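Local coordinates for protein ornithine carbamoyltransferase (Giardia intestinalis, PDB 3GRF) that probably transfers the carbamoyl group of carbamoyl phosphate to ornithine, as an ornithine carbamoyltransferase expected to serve arginine degradation in this parasite, at residues His9-Ile13 with Pro135-Val139; Thr64-Leu69 with Leu311-Met315; Cys140-Thr144 with Glu306-His312. All coordinates share one frame; numbering follows the deposited sequence.

Contact 1: His9-Ile13 with Pro135-Val139; sequences HLLTI and PLQMV
Leu-10 and Ile-13 close on Pro-135 in a buried, mainly apolar contact between the loop that precedes helix 18-33 and the first turn of helix 135-151, both in the carbamoyl phosphate-binding half of the chain. The proline ring is the shared surface. Leu-10 lies alongside it, the two side chains running in opposite directions, with CG of Leu-10 3.8 Å from CB of Pro-135. CD1 of Ile-13 stands 3.7 Å from the same CB of Pro-135, likewise sliding past the ring. What carries CD1 there is the first torsion of Ile-13, which sets CG1 anti to the backbone N (chi1 -157°) and brings the branch to Pro-135 and Val-139. CD1 of Ile-13 also touches the carbonyl oxygen of Pro-135 at 3.4 Å and reaches CG2 of Val-139. One turn on from the proline, CB of Met-138 packs on CG1 of Ile-13 at 3.8 Å, after which the methionine chain bends away. The loop backbone is fixed separately: Leu-10 forms backbone hydrogen bonds with Cys-125 and Asn-127, and Asp-177 accepts from the amide of Ile-13. Val-317 of helix 303-322 touches both Leu-10 and Val-139, and helix 173-185 and strand 125-127 border the loop.

Contact 2: Thr64-Leu69 with Leu311-Met315; sequences TAMTRL and LHSAM
Ala-65 and Met-315 make the close approach of two helices, their CA atoms 4.9 Å apart, and the methyl of Ala-65 rests against CG of Met-315 at 3.6 Å. CB of Ala-65 also meets CB of Ala-314 at 3.9 Å. Beside this alanine-methionine contact, CD1 of Leu-311 sits 3.5 Å from the backbone N of Ala-65 and packs on the CG2 methyl of Thr-64, and both methyls of the leucine reach CD of Arg-68. With CG of Leu-311 anti to the backbone N, the fork reaches across to the other helix.

Arg-68 bends at chi3 (79°), which brings its guanidinium over the leucine; CD2 of Leu-311 lies 3.6 Å from the guanidinium plane of Arg-68, toward the rim of one face. At the edge of that group, close to its plane, SD of Met-315 is 3.7 Å from NE of Arg-68. The ring of His-312 is turned 78° from the guanidinium and meets it loosely through CE1. CD2 of Leu-69 rests near the carbonyl oxygen and CB of Met-315.

Farther out, Met-31 of helix 18-33 touches Met-315, and Tyr-38 and Ala-42 touch Leu-69. Met-100 of a second subunit packs on Thr-64 and Leu-311, placing the contact near a subunit interface. The short helical segments approach to 8.7 Å at a crossing angle of -62°, a largely apolar helix-helix packing, with a guanidinium lying over a leucine methyl, through which the C-terminal helix 303-322 returns to the carbamoyl phosphate-binding domain, as in other transcarbamoylases.

Contact 3: Cys140-Thr144 with Glu306-His312; sequences CDFMT and EAGNRLH
Thr-144 of helix 135-151 and Asn-309 of helix 303-322 meet where the two long helices that link the halves of the transcarbamoylase fold cross: the first leaves the carbamoyl phosphate-binding domain, the second returns to it. Their short segments cross at 111° with the axes 8.7 Å apart, and the contact is buried.

The threonine and the asparagine supply its directed bond. ND2 of Asn-309 donates to OG1 of Thr-144 over 2.8 Å, with an N-H...O angle of 158° and the acceptor near the amide plane. OG1 of Thr-144 donates in turn to O of Cys-140, 2.9 Å away, approaching from above the carbonyl plane; the first torsion of Thr-144 sets OG1 beside the backbone N, within reach of its own preceding turn. That carbonyl also accepts from the amide N of Thr-144. Around the polar chain, CB of Cys-140 packs on CD of Arg-310 at 3.6 Å. The thioether of Met-143 passes obliquely by Asn-309, CE of Met-143 reaching OD1 of Asn-309 at 3.6 Å and extending to CB of His-312. The methyl CG2 of Thr-144 meets CB of Glu-306.

Two acids also face each other: OD2 of Asp-141 and OE2 of Glu-306 are 2.7 Å apart, their carboxylate planes 83° from one another. Asp-141 is held besides by Tyr-239 and Gln-137, and Glu-306 by the amide of Asn-281. Glu-147 and Lys-32 engage the amide of Asn-309, and Thr-58 bonds to the guanidinium of Arg-310.

So short a separation between two buried acid oxygens suggests that one of the acids is protonated and probably donates to the other, consistent with a raised pKa for that partner.

How the contacts relate
Helices 135-151 and 303-322 thread the set together: contacts 1 and 3 take successive turns of the first, contacts 2 and 3 overlapping turns of the second, sharing Leu-311 and His-312. The centres of contacts 1 and 3 lie about 12 Å apart. Those of contacts 2 and 3 are about 11 Å apart. The joins are direct: CG1 of Val-139 in contact 1 packs 3.6 Å from CB of Ser-313 in contact 2. OG of Ser-313 lies 3.4 Å from CA of Cys-140 in contact 3. OE1 of Gln-137 accepts a weak hydrogen bond from NH1 of Arg-310, tying contact 1 to contact 3. Contacts 2 and 3 both reach the second subunit. A bound nickel ion is about 11 Å from the side chain of Thr-64.

Contact 1: His9-Ile13 with Pro135-Val139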
ATOM      1  N   HIS A   9     -11.243 -19.440 -11.794  1.00 32.97           N
ATOM      2  CA  HIS A   9     -10.157 -18.521 -12.062  1.00 34.55           C
ATOM      3  C   HIS A   9     -10.489 -17.708 -13.318  1.00 34.19           C
ATOM      4  O   HIS A   9     -11.574 -17.860 -13.887  1.00 30.31           O
ATOM      5  CB  HIS A   9      -8.862 -19.301 -12.285  1.00 34.09           C
ATOM      6  CG  HIS A   9      -8.380 -19.957 -10.965  1.00 44.31           C
ATOM      7  ND1 HIS A   9      -7.954 -19.190  -9.895  1.00 40.37           N
ATOM      8  CD2 HIS A   9      -8.275 -21.248 -10.566  1.00 40.35           C
ATOM      9  CE1 HIS A   9      -7.601 -19.981  -8.902  1.00 49.36           C
ATOM     10  NE2 HIS A   9      -7.787 -21.236  -9.283  1.00 43.69           N
ATOM     11  N   LEU A  10      -9.565 -16.875 -13.760  1.00 35.06           N
ATOM     12  CA  LEU A  10      -9.712 -16.075 -14.968  1.00 32.63           C
ATOM     13  C   LEU A  10      -8.302 -15.900 -15.464  1.00 36.49           C
ATOM     14  O   LEU A  10      -7.645 -14.895 -15.198  1.00 36.19           O
ATOM     15  CB  LEU A  10     -10.360 -14.684 -14.676  1.00 37.11           C
ATOM     16  CG  LEU A  10     -10.741 -13.751 -15.835  1.00 34.19           C
ATOM     17  CD1 LEU A  10     -11.957 -14.278 -16.585  1.00 38.65           C
ATOM     18  CD2 LEU A  10     -11.020 -12.337 -15.333  1.00 28.54           C
ATOM     19  N   LEU A  11      -7.817 -16.896 -16.195  1.00 31.86           N
ATOM     20  CA  LEU A  11      -6.475 -16.889 -16.721  1.00 33.22           C
ATOM     21  C   LEU A  11      -6.462 -16.354 -18.163  1.00 32.99           C
ATOM     22  O   LEU A  11      -5.440 -15.857 -18.637  1.00 32.51           O
ATOM     23  CB  LEU A  11      -5.870 -18.296 -16.647  1.00 35.70           C
ATOM     24  CG  LEU A  11      -5.686 -19.062 -15.308  1.00 45.92           C
ATOM     25  CD1 LEU A  11      -4.323 -19.722 -15.299  1.00 40.79           C
ATOM     26  CD2 LEU A  11      -5.831 -18.231 -14.029  1.00 51.34           C
ATOM     27  N   THR A  12      -7.617 -16.461 -18.831  1.00 24.89           N
ATOM     28  CA  THR A  12      -7.841 -15.895 -20.150  1.00 28.24           C
ATOM     29  C   THR A  12      -9.303 -15.520 -20.176  1.00 30.15           C
ATOM     30  O   THR A  12     -10.044 -15.870 -19.250  1.00 28.95           O
ATOM     31  CB  THR A  12      -7.432 -16.878 -21.329  1.00 36.98           C
ATOM     32  OG1 THR A  12      -8.329 -17.980 -21.443  1.00 32.23           O
ATOM     33  CG2 THR A  12      -6.060 -17.445 -21.113  1.00 25.68           C
ATOM     34  N   ILE A  13      -9.729 -14.804 -21.209  1.00 27.74           N
ATOM     35  CA  ILE A  13     -11.104 -14.304 -21.190  1.00 31.63           C
ATOM     36  C   ILE A  13     -12.113 -15.400 -21.507  1.00 31.03           C
ATOM     37  O   ILE A  13     -13.284 -15.294 -21.112  1.00 37.27           O
ATOM     38  CB  ILE A  13     -11.291 -13.024 -22.051  1.00 29.11           C
ATOM     39  CG1 ILE A  13     -12.508 -12.249 -21.554  1.00 33.17           C
ATOM     40  CG2 ILE A  13     -11.399 -13.361 -23.561  1.00 30.84           C
ATOM     41  CD1 ILE A  13     -12.345 -11.651 -20.178  1.00 29.75           C
ATOM     42  N   PRO A 135      -7.190 -10.615 -19.507  1.00 23.64           N
ATOM     43  CA  PRO A 135      -8.646 -10.617 -19.461  1.00 30.31           C
ATOM     44  C   PRO A 135      -9.236  -9.383 -18.818  1.00 32.80           C
ATOM     45  O   PRO A 135     -10.381  -9.031 -19.131  1.00 35.63           O
ATOM     46  CB  PRO A 135      -8.989 -11.886 -18.662  1.00 26.34           C
ATOM     47  CG  PRO A 135      -7.718 -12.235 -17.872  1.00 31.44           C
ATOM     48  CD  PRO A 135      -6.576 -11.650 -18.644  1.00 25.60           C
ATOM     49  N   LEU A 136      -8.486  -8.741 -17.914  1.00 31.32           N
ATOM     50  CA  LEU A 136      -8.905  -7.455 -17.316  1.00 28.29           C
ATOM     51  C   LEU A 136      -8.985  -6.350 -18.358  1.00 27.84           C
ATOM     52  O   LEU A 136      -9.882  -5.496 -18.342  1.00 22.70           O
ATOM     53  CB  LEU A 136      -7.935  -7.041 -16.204  1.00 30.22           C
ATOM     54  CG  LEU A 136      -7.934  -7.869 -14.913  1.00 31.78           C
ATOM     55  CD1 LEU A 136      -6.710  -7.483 -14.019  1.00 24.83           C
ATOM     56  CD2 LEU A 136      -9.222  -7.661 -14.199  1.00 20.98           C
ATOM     57  N   GLN A 137      -8.023  -6.369 -19.271  1.00 19.44           N
ATOM     58  CA  GLN A 137      -8.013  -5.490 -20.436  1.00 23.33           C
ATOM     59  C   GLN A 137      -9.167  -5.890 -21.340  1.00 25.52           C
ATOM     60  O   GLN A 137      -9.776  -5.030 -21.953  1.00 22.62           O
ATOM     61  CB  GLN A 137      -6.680  -5.668 -21.216  1.00 28.07           C
ATOM     62  CG  GLN A 137      -6.411  -4.623 -22.365  1.00 23.79           C
ATOM     63  CD  GLN A 137      -6.299  -3.185 -21.860  1.00 18.44           C
ATOM     64  OE1 GLN A 137      -5.426  -2.886 -21.103  1.00 22.51           O
ATOM     65  NE2 GLN A 137      -7.238  -2.320 -22.234  1.00 25.81           N
ATOM     66  N   MET A 138      -9.468  -7.194 -21.449  1.00 23.03           N
ATOM     67  CA  MET A 138     -10.496  -7.611 -22.415  1.00 35.19           C
ATOM     68  C   MET A 138     -11.838  -7.074 -21.979  1.00 24.41           C
ATOM     69  O   MET A 138     -12.523  -6.465 -22.778  1.00 28.85           O
ATOM     70  CB  MET A 138     -10.566  -9.141 -22.654  1.00 27.21           C
ATOM     71  CG  MET A 138      -9.346  -9.719 -23.332  1.00 25.51           C
ATOM     72  SD  MET A 138      -8.861  -8.939 -24.904  1.00 26.09           S
ATOM     73  CE  MET A 138      -7.779  -7.653 -24.345  1.00 21.71           C
ATOM     74  N   VAL A 139     -12.189  -7.233 -20.715  1.00 30.31           N
ATOM     75  CA  VAL A 139     -13.471  -6.659 -20.244  1.00 25.52           C
ATOM     76  C   VAL A 139     -13.497  -5.123 -20.453  1.00 34.46           C
ATOM     77  O   VAL A 139     -14.553  -4.542 -20.727  1.00 30.78           O
ATOM     78  CB  VAL A 139     -13.728  -6.926 -18.759  1.00 29.69           C
ATOM     79  CG1 VAL A 139     -15.163  -6.436 -18.359  1.00 23.64           C
ATOM     80  CG2 VAL A 139     -13.538  -8.385 -18.455  1.00 27.87           C
TER

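Contact 2: Thr64-Leu69 with Leu311-Met315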
ATOM      1  N   THR A  64      -7.929   1.153  -6.928  1.00 32.60           N
ATOM      2  CA  THR A  64      -9.079   2.051  -6.964  1.00 29.88           C
ATOM      3  C   THR A  64     -10.396   1.283  -7.023  1.00 28.58           C
ATOM      4  O   THR A  64     -11.388   1.693  -6.371  1.00 30.08           O
ATOM      5  CB  THR A  64      -8.960   3.036  -8.163  1.00 24.06           C
ATOM      6  OG1 THR A  64      -7.730   3.705  -8.056  1.00 27.98           O
ATOM      7  CG2 THR A  64     -10.076   4.141  -8.106  1.00 20.33           C
ATOM      8  N   ALA A  65     -10.418   0.179  -7.793  1.00 27.80           N
ATOM      9  CA  ALA A  65     -11.639  -0.625  -7.950  1.00 24.81           C
ATOM     10  C   ALA A  65     -12.073  -1.093  -6.598  1.00 30.70           C
ATOM     11  O   ALA A  65     -13.249  -0.963  -6.256  1.00 25.72           O
ATOM     12  CB  ALA A  65     -11.442  -1.807  -8.910  1.00 31.84           C
ATOM     13  N   MET A  66     -11.121  -1.558  -5.781  1.00 28.31           N
ATOM     14  CA  MET A  66     -11.491  -2.110  -4.471  1.00 29.41           C
ATOM     15  C   MET A  66     -11.993  -1.059  -3.549  1.00 27.81           C
ATOM     16  O   MET A  66     -12.960  -1.289  -2.842  1.00 25.79           O
ATOM     17  CB  MET A  66     -10.349  -2.894  -3.808  1.00 27.41           C
ATOM     18  CG  MET A  66      -9.935  -4.188  -4.533  1.00 29.95           C
ATOM     19  SD  MET A  66     -11.195  -5.495  -4.545  1.00 28.16           S
ATOM     20  CE  MET A  66     -11.305  -5.790  -2.800  1.00 28.06           C
ATOM     21  N   THR A  67     -11.356   0.108  -3.543  1.00 23.92           N
ATOM     22  CA  THR A  67     -11.850   1.249  -2.730  1.00 24.68           C
ATOM     23  C   THR A  67     -13.271   1.613  -3.115  1.00 27.09           C
ATOM     24  O   THR A  67     -14.115   1.926  -2.257  1.00 27.57           O
ATOM     25  CB  THR A  67     -10.934   2.465  -2.904  1.00 27.72           C
ATOM     26  OG1 THR A  67      -9.601   2.074  -2.537  1.00 20.50           O
ATOM     27  CG2 THR A  67     -11.378   3.647  -2.019  1.00 20.71           C
ATOM     28  N   ARG A  68     -13.564   1.569  -4.404  1.00 24.59           N
ATOM     29  CA  ARG A  68     -14.912   1.969  -4.880  1.00 30.14           C
ATOM     30  C   ARG A  68     -16.022   1.014  -4.498  1.00 30.25           C
ATOM     31  O   ARG A  68     -17.198   1.379  -4.498  1.00 27.73           O
ATOM     32  CB  ARG A  68     -14.893   2.215  -6.376  1.00 23.10           C
ATOM     33  CG  ARG A  68     -14.218   3.550  -6.694  1.00 29.00           C
ATOM     34  CD  ARG A  68     -14.006   3.723  -8.176  1.00 44.65           C
ATOM     35  NE  ARG A  68     -15.216   4.129  -8.901  1.00 45.17           N
ATOM     36  CZ  ARG A  68     -15.517   5.377  -9.263  1.00 45.73           C
ATOM     37  NH1 ARG A  68     -14.718   6.375  -8.932  1.00 35.68           N
ATOM     38  NH2 ARG A  68     -16.644   5.630  -9.943  1.00 38.98           N
ATOM     39  N   LEU A  69     -15.610  -0.226  -4.217  1.00 26.62           N
ATOM     40  CA  LEU A  69     -16.454  -1.350  -3.846  1.00 25.57           C
ATOM     41  C   LEU A  69     -16.437  -1.444  -2.343  1.00 26.28           C
ATOM     42  O   LEU A  69     -17.252  -2.139  -1.780  1.00 30.49           O
ATOM     43  CB  LEU A  69     -15.880  -2.628  -4.450  1.00 26.16           C
ATOM     44  CG  LEU A  69     -16.400  -3.336  -5.699  1.00 28.06           C
ATOM     45  CD1 LEU A  69     -17.469  -2.624  -6.466  1.00 27.41           C
ATOM     46  CD2 LEU A  69     -15.226  -3.691  -6.596  1.00 41.88           C
ATOM     47  N   LEU A 311     -10.710   0.727 -14.847  1.00 31.38           N
ATOM     48  CA  LEU A 311     -11.255   0.871 -13.496  1.00 27.02           C
ATOM     49  C   LEU A 311     -12.585   0.137 -13.385  1.00 30.51           C
ATOM     50  O   LEU A 311     -12.754  -0.753 -12.571  1.00 28.09           O
ATOM     51  CB  LEU A 311     -11.381   2.369 -13.077  1.00 22.16           C
ATOM     52  CG  LEU A 311     -12.258   2.641 -11.809  1.00 24.45           C
ATOM     53  CD1 LEU A 311     -11.739   1.916 -10.544  1.00 23.03           C
ATOM     54  CD2 LEU A 311     -12.552   4.076 -11.535  1.00 24.84           C
ATOM     55  N   HIS A 312     -13.552   0.566 -14.179  1.00 29.24           N
ATOM     56  CA  HIS A 312     -14.894   0.011 -14.075  1.00 28.15           C
ATOM     57  C   HIS A 312     -14.968  -1.466 -14.487  1.00 25.82           C
ATOM     58  O   HIS A 312     -15.715  -2.245 -13.931  1.00 18.86           O
ATOM     59  CB  HIS A 312     -15.812   0.860 -14.957  1.00 32.09           C
ATOM     60  CG  HIS A 312     -15.604   2.332 -14.784  1.00 24.35           C
ATOM     61  ND1 HIS A 312     -15.862   2.984 -13.597  1.00 17.55           N
ATOM     62  CD2 HIS A 312     -15.106   3.264 -15.628  1.00 24.15           C
ATOM     63  CE1 HIS A 312     -15.570   4.261 -13.735  1.00 24.56           C
ATOM     64  NE2 HIS A 312     -15.117   4.457 -14.963  1.00 24.34           N
ATOM     65  N   SER A 313     -14.208  -1.864 -15.496  1.00 23.40           N
ATOM     66  CA  SER A 313     -14.147  -3.302 -15.852  1.00 22.18           C
ATOM     67  C   SER A 313     -13.450  -4.153 -14.773  1.00 25.24           C
ATOM     68  O   SER A 313     -13.697  -5.352 -14.643  1.00 27.34           O
ATOM     69  CB  SER A 313     -13.465  -3.434 -17.187  1.00 25.38           C
ATOM     70  OG  SER A 313     -12.211  -2.775 -17.111  1.00 24.77           O
ATOM     71  N   ALA A 314     -12.607  -3.519 -13.978  1.00 24.68           N
ATOM     72  CA  ALA A 314     -11.949  -4.218 -12.881  1.00 22.69           C
ATOM     73  C   ALA A 314     -12.939  -4.422 -11.776  1.00 27.32           C
ATOM     74  O   ALA A 314     -12.954  -5.497 -11.184  1.00 25.89           O
ATOM     75  CB  ALA A 314     -10.709  -3.446 -12.366  1.00 26.58           C
ATOM     76  N   MET A 315     -13.768  -3.404 -11.484  1.00 27.20           N
ATOM     77  CA  MET A 315     -14.720  -3.502 -10.380  1.00 27.16           C
ATOM     78  C   MET A 315     -15.701  -4.630 -10.681  1.00 28.43           C
ATOM     79  O   MET A 315     -16.177  -5.309  -9.765  1.00 29.37           O
ATOM     80  CB  MET A 315     -15.528  -2.204 -10.200  1.00 24.91           C
ATOM     81  CG  MET A 315     -14.739  -0.916  -9.946  1.00 29.38           C
ATOM     82  SD  MET A 315     -15.737   0.601  -9.945  1.00 29.91           S
ATOM     83  CE  MET A 315     -16.837   0.356 -11.327  1.00 45.08           C
TER

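Contact 3: Cys140-Thr144 with Glu306-His312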
ATOM      1  N   CYS A 140     -12.322  -4.490 -20.351  1.00 31.40           N
ATOM      2  CA  CYS A 140     -12.154  -3.052 -20.536  1.00 29.65           C
ATOM      3  C   CYS A 140     -12.495  -2.641 -21.934  1.00 28.29           C
ATOM      4  O   CYS A 140     -13.335  -1.786 -22.168  1.00 22.57           O
ATOM      5  CB  CYS A 140     -10.695  -2.668 -20.291  1.00 31.70           C
ATOM      6  SG  CYS A 140     -10.477  -0.877 -20.464  1.00 26.93           S
ATOM      7  N   ASP A 141     -11.811  -3.260 -22.882  1.00 26.35           N
ATOM      8  CA  ASP A 141     -11.948  -2.952 -24.309  1.00 27.64           C
ATOM      9  C   ASP A 141     -13.324  -3.234 -24.907  1.00 31.73           C
ATOM     10  O   ASP A 141     -13.919  -2.376 -25.546  1.00 25.39           O
ATOM     11  CB  ASP A 141     -10.879  -3.726 -25.046  1.00 25.18           C
ATOM     12  CG  ASP A 141      -9.481  -3.284 -24.648  1.00 30.47           C
ATOM     13  OD1 ASP A 141      -8.494  -4.025 -24.884  1.00 28.12           O
ATOM     14  OD2 ASP A 141      -9.385  -2.177 -24.099  1.00 23.48           O
ATOM     15  N   PHE A 142     -13.876  -4.412 -24.657  1.00 32.04           N
ATOM     16  CA  PHE A 142     -15.214  -4.668 -25.188  1.00 31.09           C
ATOM     17  C   PHE A 142     -16.284  -3.798 -24.540  1.00 29.36           C
ATOM     18  O   PHE A 142     -17.210  -3.340 -25.203  1.00 29.42           O
ATOM     19  CB  PHE A 142     -15.534  -6.155 -25.145  1.00 24.73           C
ATOM     20  CG  PHE A 142     -14.624  -6.953 -25.999  1.00 28.96           C
ATOM     21  CD1 PHE A 142     -13.617  -7.738 -25.424  1.00 22.79           C
ATOM     22  CD2 PHE A 142     -14.712  -6.875 -27.393  1.00 29.73           C
ATOM     23  CE1 PHE A 142     -12.773  -8.464 -26.209  1.00 25.81           C
ATOM     24  CE2 PHE A 142     -13.845  -7.636 -28.207  1.00 25.95           C
ATOM     25  CZ  PHE A 142     -12.878  -8.413 -27.593  1.00 24.70           C
ATOM     26  N   MET A 143     -16.122  -3.521 -23.258  1.00 28.55           N
ATOM     27  CA  MET A 143     -16.918  -2.483 -22.609  1.00 27.63           C
ATOM     28  C   MET A 143     -16.816  -1.103 -23.293  1.00 31.20           C
ATOM     29  O   MET A 143     -17.827  -0.417 -23.485  1.00 25.18           O
ATOM     30  CB  MET A 143     -16.542  -2.390 -21.156  1.00 20.95           C
ATOM     31  CG  MET A 143     -17.266  -1.241 -20.393  1.00 22.20           C
ATOM     32  SD  MET A 143     -16.197  -0.505 -19.062  1.00 32.63           S
ATOM     33  CE  MET A 143     -17.276   0.835 -18.586  1.00 28.03           C
ATOM     34  N   THR A 144     -15.605  -0.700 -23.656  1.00 24.94           N
ATOM     35  CA  THR A 144     -15.355   0.564 -24.345  1.00 28.60           C
ATOM     36  C   THR A 144     -16.006   0.550 -25.722  1.00 32.92           C
ATOM     37  O   THR A 144     -16.614   1.544 -26.137  1.00 25.70           O
ATOM     38  CB  THR A 144     -13.808   0.829 -24.487  1.00 33.77           C
ATOM     39  OG1 THR A 144     -13.204   0.878 -23.184  1.00 29.63           O
ATOM     40  CG2 THR A 144     -13.532   2.127 -25.277  1.00 26.09           C
ATOM     41  N   GLU A 306     -10.667   4.538 -22.923  1.00 28.92           N
ATOM     42  CA  GLU A 306     -10.459   3.100 -22.846  1.00 29.40           C
ATOM     43  C   GLU A 306      -9.585   2.753 -21.627  1.00 27.37           C
ATOM     44  O   GLU A 306      -9.861   1.788 -20.961  1.00 28.40           O
ATOM     45  CB  GLU A 306      -9.842   2.577 -24.170  1.00 31.12           C
ATOM     46  CG  GLU A 306      -9.184   1.195 -24.099  1.00 27.93           C
ATOM     47  CD  GLU A 306      -8.489   0.788 -25.382  1.00 22.24           C
ATOM     48  OE1 GLU A 306      -8.346   1.624 -26.271  1.00 32.91           O
ATOM     49  OE2 GLU A 306      -8.018  -0.365 -25.488  1.00 30.43           O
ATOM     50  N   ALA A 307      -8.537   3.524 -21.338  1.00 27.28           N
ATOM     51  CA  ALA A 307      -7.616   3.188 -20.240  1.00 26.55           C
ATOM     52  C   ALA A 307      -8.276   3.459 -18.902  1.00 32.26           C
ATOM     53  O   ALA A 307      -8.088   2.713 -17.964  1.00 31.17           O
ATOM     54  CB  ALA A 307      -6.321   3.988 -20.343  1.00 33.74           C
ATOM     55  N   GLY A 308      -9.072   4.521 -18.823  1.00 24.88           N
ATOM     56  CA  GLY A 308      -9.869   4.791 -17.646  1.00 31.66           C
ATOM     57  C   GLY A 308     -10.880   3.707 -17.340  1.00 35.72           C
ATOM     58  O   GLY A 308     -11.248   3.501 -16.156  1.00 32.86           O
ATOM     59  N   ASN A 309     -11.347   3.037 -18.404  1.00 33.54           N
ATOM     60  CA  ASN A 309     -12.335   1.940 -18.303  1.00 26.70           C
ATOM     61  C   ASN A 309     -11.740   0.664 -17.692  1.00 19.27           C
ATOM     62  O   ASN A 309     -12.469  -0.255 -17.314  1.00 31.70           O
ATOM     63  CB  ASN A 309     -12.961   1.628 -19.682  1.00 25.79           C
ATOM     64  CG  ASN A 309     -14.034   2.639 -20.073  1.00 30.16           C
ATOM     65  OD1 ASN A 309     -14.689   3.246 -19.216  1.00 30.85           O
ATOM     66  ND2 ASN A 309     -14.247   2.805 -21.365  1.00 30.27           N
ATOM     67  N   ARG A 310     -10.420   0.612 -17.540  1.00 26.63           N
ATOM     68  CA  ARG A 310      -9.768  -0.419 -16.744  1.00 23.31           C
ATOM     69  C   ARG A 310     -10.363  -0.452 -15.360  1.00 23.14           C
ATOM     70  O   ARG A 310     -10.557  -1.535 -14.792  1.00 23.89           O
ATOM     71  CB  ARG A 310      -8.237  -0.228 -16.652  1.00 21.83           C
ATOM     72  CG  ARG A 310      -7.462  -0.542 -17.957  1.00 22.11           C
ATOM     73  CD  ARG A 310      -7.702  -2.004 -18.417  1.00 17.97           C
ATOM     74  NE  ARG A 310      -7.087  -2.912 -17.438  1.00 25.50           N
ATOM     75  CZ  ARG A 310      -5.774  -3.177 -17.337  1.00 35.58           C
ATOM     76  NH1 ARG A 310      -4.902  -2.687 -18.213  1.00 32.42           N
ATOM     77  NH2 ARG A 310      -5.330  -3.958 -16.361  1.00 29.01           N
ATOM     78  N   LEU A 311     -10.710   0.727 -14.847  1.00 31.38           N
ATOM     79  CA  LEU A 311     -11.255   0.871 -13.496  1.00 27.02           C
ATOM     80  C   LEU A 311     -12.585   0.137 -13.385  1.00 30.51           C
ATOM     81  O   LEU A 311     -12.754  -0.753 -12.571  1.00 28.09           O
ATOM     82  CB  LEU A 311     -11.381   2.369 -13.077  1.00 22.16           C
ATOM     83  CG  LEU A 311     -12.258   2.641 -11.809  1.00 24.45           C
ATOM     84  CD1 LEU A 311     -11.739   1.916 -10.544  1.00 23.03           C
ATOM     85  CD2 LEU A 311     -12.552   4.076 -11.535  1.00 24.84           C
ATOM     86  N   HIS A 312     -13.552   0.566 -14.179  1.00 29.24           N
ATOM     87  CA  HIS A 312     -14.894   0.011 -14.075  1.00 28.15           C
ATOM     88  C   HIS A 312     -14.968  -1.466 -14.487  1.00 25.82           C
ATOM     89  O   HIS A 312     -15.715  -2.245 -13.931  1.00 18.86           O
ATOM     90  CB  HIS A 312     -15.812   0.860 -14.957  1.00 32.09           C
ATOM     91  CG  HIS A 312     -15.604   2.332 -14.784  1.00 24.35           C
ATOM     92  ND1 HIS A 312     -15.862   2.984 -13.597  1.00 17.55           N
ATOM     93  CD2 HIS A 312     -15.106   3.264 -15.628  1.00 24.15           C
ATOM     94  CE1 HIS A 312     -15.570   4.261 -13.735  1.00 24.56           C
ATOM     95  NE2 HIS A 312     -15.117   4.457 -14.963  1.00 24.34           N
TER